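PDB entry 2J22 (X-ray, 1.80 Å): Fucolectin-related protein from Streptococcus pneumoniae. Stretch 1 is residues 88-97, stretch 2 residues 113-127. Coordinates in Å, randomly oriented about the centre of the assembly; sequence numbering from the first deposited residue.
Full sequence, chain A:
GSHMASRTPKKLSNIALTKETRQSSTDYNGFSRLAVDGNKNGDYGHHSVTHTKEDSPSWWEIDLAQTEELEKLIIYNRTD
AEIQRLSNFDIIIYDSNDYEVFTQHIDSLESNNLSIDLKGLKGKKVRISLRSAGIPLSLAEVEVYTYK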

# COMPACT_ATOMS: atom_id res chain seq x y z
N ASN A 88 -2.91 6.54 -11.15
CA ASN A 88 -1.96 6.03 -12.16
C ASN A 88 -0.88 5.22 -11.50
O ASN A 88 0.31 5.59 -11.57
CB ASN A 88 -1.35 7.20 -12.97
CG ASN A 88 -0.37 6.73 -14.08
OD1 ASN A 88 -0.41 5.56 -14.52
ND2 ASN A 88 0.51 7.63 -14.51
N PHE A 89 -1.28 4.13 -10.83
CA PHE A 89 -0.31 3.37 -10.06
C PHE A 89 -0.38 1.89 -10.29
O PHE A 89 -1.34 1.38 -10.80
CB PHE A 89 -0.33 3.74 -8.53
CG PHE A 89 -1.58 3.34 -7.80
CD1 PHE A 89 -1.67 2.10 -7.16
CD2 PHE A 89 -2.67 4.22 -7.74
CE1 PHE A 89 -2.87 1.70 -6.44
CE2 PHE A 89 -3.81 3.88 -7.06
CZ PHE A 89 -3.95 2.63 -6.38
N ASP A 90 0.68 1.17 -9.90
CA ASP A 90 0.63 -0.27 -9.96
C ASP A 90 0.67 -0.89 -8.58
O ASP A 90 1.40 -0.40 -7.67
CB ASP A 90 1.83 -0.78 -10.75
CG ASP A 90 1.74 -0.48 -12.21
OD1 ASP A 90 0.61 -0.57 -12.81
OD2 ASP A 90 2.75 -0.15 -12.82
N ILE A 91 -0.08 -1.98 -8.46
CA ILE A 91 -0.01 -2.91 -7.32
C ILE A 91 0.70 -4.13 -7.88
O ILE A 91 0.22 -4.70 -8.88
CB ILE A 91 -1.44 -3.28 -6.84
CG1 ILE A 91 -2.21 -2.03 -6.42
CG2 ILE A 91 -1.40 -4.41 -5.76
CD1 ILE A 91 -3.66 -2.25 -6.06
N ILE A 92 1.80 -4.54 -7.24
CA ILE A 92 2.60 -5.66 -7.69
C ILE A 92 2.76 -6.63 -6.54
O ILE A 92 3.20 -6.24 -5.47
CB ILE A 92 4.04 -5.22 -8.15
CG1 ILE A 92 4.02 -3.90 -8.94
CG2 ILE A 92 4.61 -6.31 -9.03
CD1 ILE A 92 5.35 -3.14 -9.00
N ILE A 93 2.44 -7.90 -6.77
CA ILE A 93 2.59 -8.95 -5.73
C ILE A 93 3.67 -9.91 -6.15
O ILE A 93 3.73 -10.31 -7.30
CB ILE A 93 1.22 -9.66 -5.45
CG1 ILE A 93 0.12 -8.57 -5.24
CG2 ILE A 93 1.33 -10.72 -4.29
CD1 ILE A 93 -1.11 -8.98 -4.43
N TYR A 94 4.57 -10.26 -5.22
CA TYR A 94 5.70 -11.13 -5.54
C TYR A 94 5.66 -12.41 -4.72
O TYR A 94 5.09 -12.40 -3.61
CB TYR A 94 7.02 -10.42 -5.24
CG TYR A 94 7.17 -9.02 -5.78
CD1 TYR A 94 7.85 -8.77 -7.01
CD2 TYR A 94 6.68 -7.90 -5.05
CE1 TYR A 94 7.99 -7.46 -7.52
CE2 TYR A 94 6.85 -6.59 -5.54
CZ TYR A 94 7.48 -6.39 -6.78
OH TYR A 94 7.66 -5.09 -7.21
N ASP A 95 6.28 -13.49 -5.22
CA ASP A 95 6.36 -14.72 -4.43
C ASP A 95 7.50 -14.61 -3.45
O ASP A 95 8.14 -13.55 -3.42
CB ASP A 95 6.51 -15.98 -5.28
CG ASP A 95 7.71 -15.95 -6.19
OD1 ASP A 95 8.76 -15.36 -5.84
OD2 ASP A 95 7.69 -16.49 -7.31
N SER A 96 7.77 -15.68 -2.67
CA SER A 96 8.84 -15.68 -1.63
C SER A 96 10.23 -15.55 -2.21
O SER A 96 11.20 -15.36 -1.45
CB SER A 96 8.81 -16.96 -0.77
OG SER A 96 8.97 -18.10 -1.60
N ASN A 97 10.33 -15.70 -3.54
CA ASN A 97 11.62 -15.52 -4.25
C ASN A 97 11.77 -14.17 -4.98
O ASN A 97 12.67 -13.98 -5.80
CB ASN A 97 11.84 -16.69 -5.21
CG ASN A 97 11.79 -18.00 -4.48
OD1 ASN A 97 10.88 -18.83 -4.68
ND2 ASN A 97 12.75 -18.17 -3.56
N ASN A 113 -10.98 5.02 -0.84
CA ASN A 113 -10.44 3.66 -0.76
C ASN A 113 -10.70 2.76 -1.99
O ASN A 113 -11.57 3.06 -2.82
CB ASN A 113 -10.87 2.98 0.55
CG ASN A 113 -12.30 2.47 0.51
OD1 ASN A 113 -13.24 3.19 0.82
ND2 ASN A 113 -12.46 1.22 0.09
N LEU A 114 -9.92 1.68 -2.11
CA LEU A 114 -10.10 0.68 -3.17
C LEU A 114 -9.90 -0.72 -2.62
O LEU A 114 -8.96 -0.98 -1.91
CB LEU A 114 -9.19 0.94 -4.36
CG LEU A 114 -8.61 -0.21 -5.19
CD1 LEU A 114 -9.34 -0.44 -6.46
CD2 LEU A 114 -7.10 0.00 -5.48
N SER A 115 -10.83 -1.61 -2.97
CA SER A 115 -10.80 -2.98 -2.52
C SER A 115 -10.48 -3.86 -3.72
O SER A 115 -10.99 -3.63 -4.81
CB SER A 115 -12.13 -3.38 -1.85
OG SER A 115 -11.95 -4.46 -0.94
N ILE A 116 -9.60 -4.83 -3.53
CA ILE A 116 -9.25 -5.77 -4.60
C ILE A 116 -9.40 -7.18 -4.06
O ILE A 116 -8.81 -7.50 -3.03
CB ILE A 116 -7.81 -5.55 -5.04
CG1 ILE A 116 -7.58 -4.09 -5.47
CG2 ILE A 116 -7.43 -6.55 -6.12
CD1 ILE A 116 -7.51 -3.85 -6.96
N ASP A 117 -10.20 -8.03 -4.72
CA ASP A 117 -10.29 -9.41 -4.26
C ASP A 117 -9.13 -10.12 -4.95
O ASP A 117 -8.78 -9.78 -6.06
CB ASP A 117 -11.64 -10.07 -4.61
CG ASP A 117 -12.77 -9.67 -3.65
OD1 ASP A 117 -12.54 -9.39 -2.44
OD2 ASP A 117 -13.98 -9.61 -4.03
N LEU A 118 -8.47 -11.03 -4.26
CA LEU A 118 -7.29 -11.66 -4.85
C LEU A 118 -7.54 -13.14 -5.02
O LEU A 118 -6.67 -13.88 -5.49
CB LEU A 118 -6.04 -11.41 -3.98
CG LEU A 118 -5.52 -9.97 -4.05
CD1 LEU A 118 -4.37 -9.72 -3.05
CD2 LEU A 118 -5.15 -9.52 -5.49
N LYS A 119 -8.72 -13.56 -4.57
CA LYS A 119 -9.12 -14.98 -4.55
C LYS A 119 -8.06 -16.04 -4.17
O LYS A 119 -7.89 -17.02 -4.91
CB LYS A 119 -9.72 -15.36 -5.91
CG LYS A 119 -10.54 -14.27 -6.54
CD LYS A 119 -11.92 -14.81 -6.83
CE LYS A 119 -12.96 -14.01 -6.12
NZ LYS A 119 -14.08 -13.87 -7.09
N GLY A 120 -7.36 -15.86 -3.04
CA GLY A 120 -6.39 -16.87 -2.60
C GLY A 120 -5.06 -16.93 -3.37
O GLY A 120 -4.24 -17.84 -3.16
N LEU A 121 -4.81 -15.97 -4.26
CA LEU A 121 -3.45 -15.73 -4.77
C LEU A 121 -2.35 -15.90 -3.68
O LEU A 121 -2.42 -15.25 -2.62
CB LEU A 121 -3.39 -14.31 -5.37
CG LEU A 121 -2.06 -13.81 -5.93
CD1 LEU A 121 -1.73 -14.62 -7.21
CD2 LEU A 121 -2.15 -12.26 -6.17
N LYS A 122 -1.36 -16.79 -3.91
CA LYS A 122 -0.23 -16.94 -2.98
C LYS A 122 0.84 -15.87 -3.27
O LYS A 122 1.28 -15.76 -4.42
CB LYS A 122 0.38 -18.35 -3.03
CG LYS A 122 -0.56 -19.47 -2.45
CD LYS A 122 0.04 -20.83 -2.71
CE LYS A 122 -0.66 -21.87 -1.82
NZ LYS A 122 -2.08 -21.99 -2.22
N GLY A 123 1.18 -15.07 -2.24
CA GLY A 123 2.25 -14.07 -2.31
C GLY A 123 2.89 -13.80 -0.96
O GLY A 123 2.28 -14.08 0.11
N LYS A 124 4.09 -13.21 -1.00
CA LYS A 124 4.80 -12.88 0.22
C LYS A 124 5.04 -11.37 0.43
O LYS A 124 5.32 -10.93 1.58
CB LYS A 124 6.15 -13.63 0.27
CG LYS A 124 7.11 -13.12 1.33
CD LYS A 124 7.93 -14.26 1.76
CE LYS A 124 9.15 -13.85 2.49
NZ LYS A 124 8.76 -13.22 3.71
N LYS A 125 4.94 -10.61 -0.68
CA LYS A 125 5.25 -9.18 -0.67
C LYS A 125 4.32 -8.41 -1.59
O LYS A 125 3.95 -8.91 -2.68
CB LYS A 125 6.69 -8.89 -1.16
CG LYS A 125 7.76 -9.19 -0.17
CD LYS A 125 9.12 -8.69 -0.70
CE LYS A 125 10.24 -9.20 0.22
NZ LYS A 125 11.56 -8.91 -0.41
N VAL A 126 4.02 -7.17 -1.19
CA VAL A 126 3.12 -6.32 -1.97
C VAL A 126 3.78 -4.93 -2.05
O VAL A 126 4.23 -4.39 -1.00
CB VAL A 126 1.69 -6.20 -1.37
CG1 VAL A 126 0.77 -5.36 -2.35
CG2 VAL A 126 0.97 -7.55 -1.11
N ARG A 127 3.88 -4.41 -3.28
CA ARG A 127 4.48 -3.13 -3.60
C ARG A 127 3.41 -2.26 -4.23
O ARG A 127 2.62 -2.73 -5.10
CB ARG A 127 5.53 -3.33 -4.62
CG ARG A 127 6.44 -2.12 -4.89
CD ARG A 127 7.87 -2.59 -4.67
NE ARG A 127 8.70 -1.80 -5.43
CZ ARG A 127 9.97 -1.54 -5.17
NH1 ARG A 127 10.63 -2.05 -4.13
NH2 ARG A 127 10.56 -0.75 -6.00

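The framework of this contact is an antiparallel pairing of strand 89-94 with strand 125-127, whose axes come within 4.8 Å of each other and whose directions differ by 163°. Main-chain hydrogen bonds set the register. I92 and R127 form a hydrogen-bonded pair in which each amide serves the other's carbonyl: I92 N to R127 O is 2.9 Å and R127 N to I92 O is 2.9 Å, both with angles of 166° at the hydrogen, close to linear. Two residues along, Y94 N donates to K125 O, again at 2.9 Å. The return bond differs. Y94 O accepts a strong hydrogen bond from K124 N (2.9 Å, 171°) and only a weak one from K125 N (3.4 Å, 152°), so the ladder loses its regularity where the second chain turns a corner at K124. Between these pairs, I93 faces V126 as a non-hydrogen-bonded pair, and their CA atoms lie 4.6 Å apart.

CA-H...O contacts supplement the ladder. I93 CA lies 3.3 Å from K125 O, I91 CA 3.4 Å from R127 O, and V126 CA 3.5 Å from I92 O. Carbonyls that already accept an amide hydrogen thus also receive a polarised CA hydrogen, as is common in antiparallel sheets.

Apolar packing occupies the face that carries I93 and V126. I93 is the hub: its CD1 lies 3.6 Å from L118 CD1, 3.9 Å from L121 CD2 and 4.2 Å from V126 CG2. A branched aliphatic side chain suits this buried site, since it fills space among several neighbours without presenting a polar group that would need a partner. I91 extends the cluster, with CG2 4.2 Å from V126 CG1 and CD1 4.2 Å from L114 CD2 and 4.3 Å from I116 CD1. F89 closes the row, its ring atom CZ 4.2 Å from L114 CD2. Strand 113-118 takes part through these side chains alone; its axis stays 11.8 Å from that of strand 89-94, too far for main-chain pairing. The type I' turn from L118 to L121, closed by a hydrogen bond from L121 N to L118 O (3.1 Å), brings both leucines to I93. G123 suits its place because a CB there would sit 2.5 Å from I93 CG2, a clash; as it is, G123 CA lies 4.0 Å from that methyl.

The other face, bearing I92, Y94, K125 and R127, is less buried and more mixed in character. The end of the Y94 side chain comes nearer the partner strand, with CD2 4.0 Å from K125 CB and OH 3.6 Å from R127 CD; K125 O and R127 CB lie at the ring edge, near its plane. Tyrosine suits this partly exposed place because its largely apolar ring can pack beside aliphatic carbons while its hydroxyl stays out of the apolar cluster. The long aliphatic stems of lysine and arginine suit such a surface, for they can pack against neighbours while their charged ends reach other partners: R127 NH1 is hydrogen-bonded elsewhere in the structure. Beyond the ladder, the K124 stem packs beside S96, its CD 3.8 Å from S96 CB, before its end leads away.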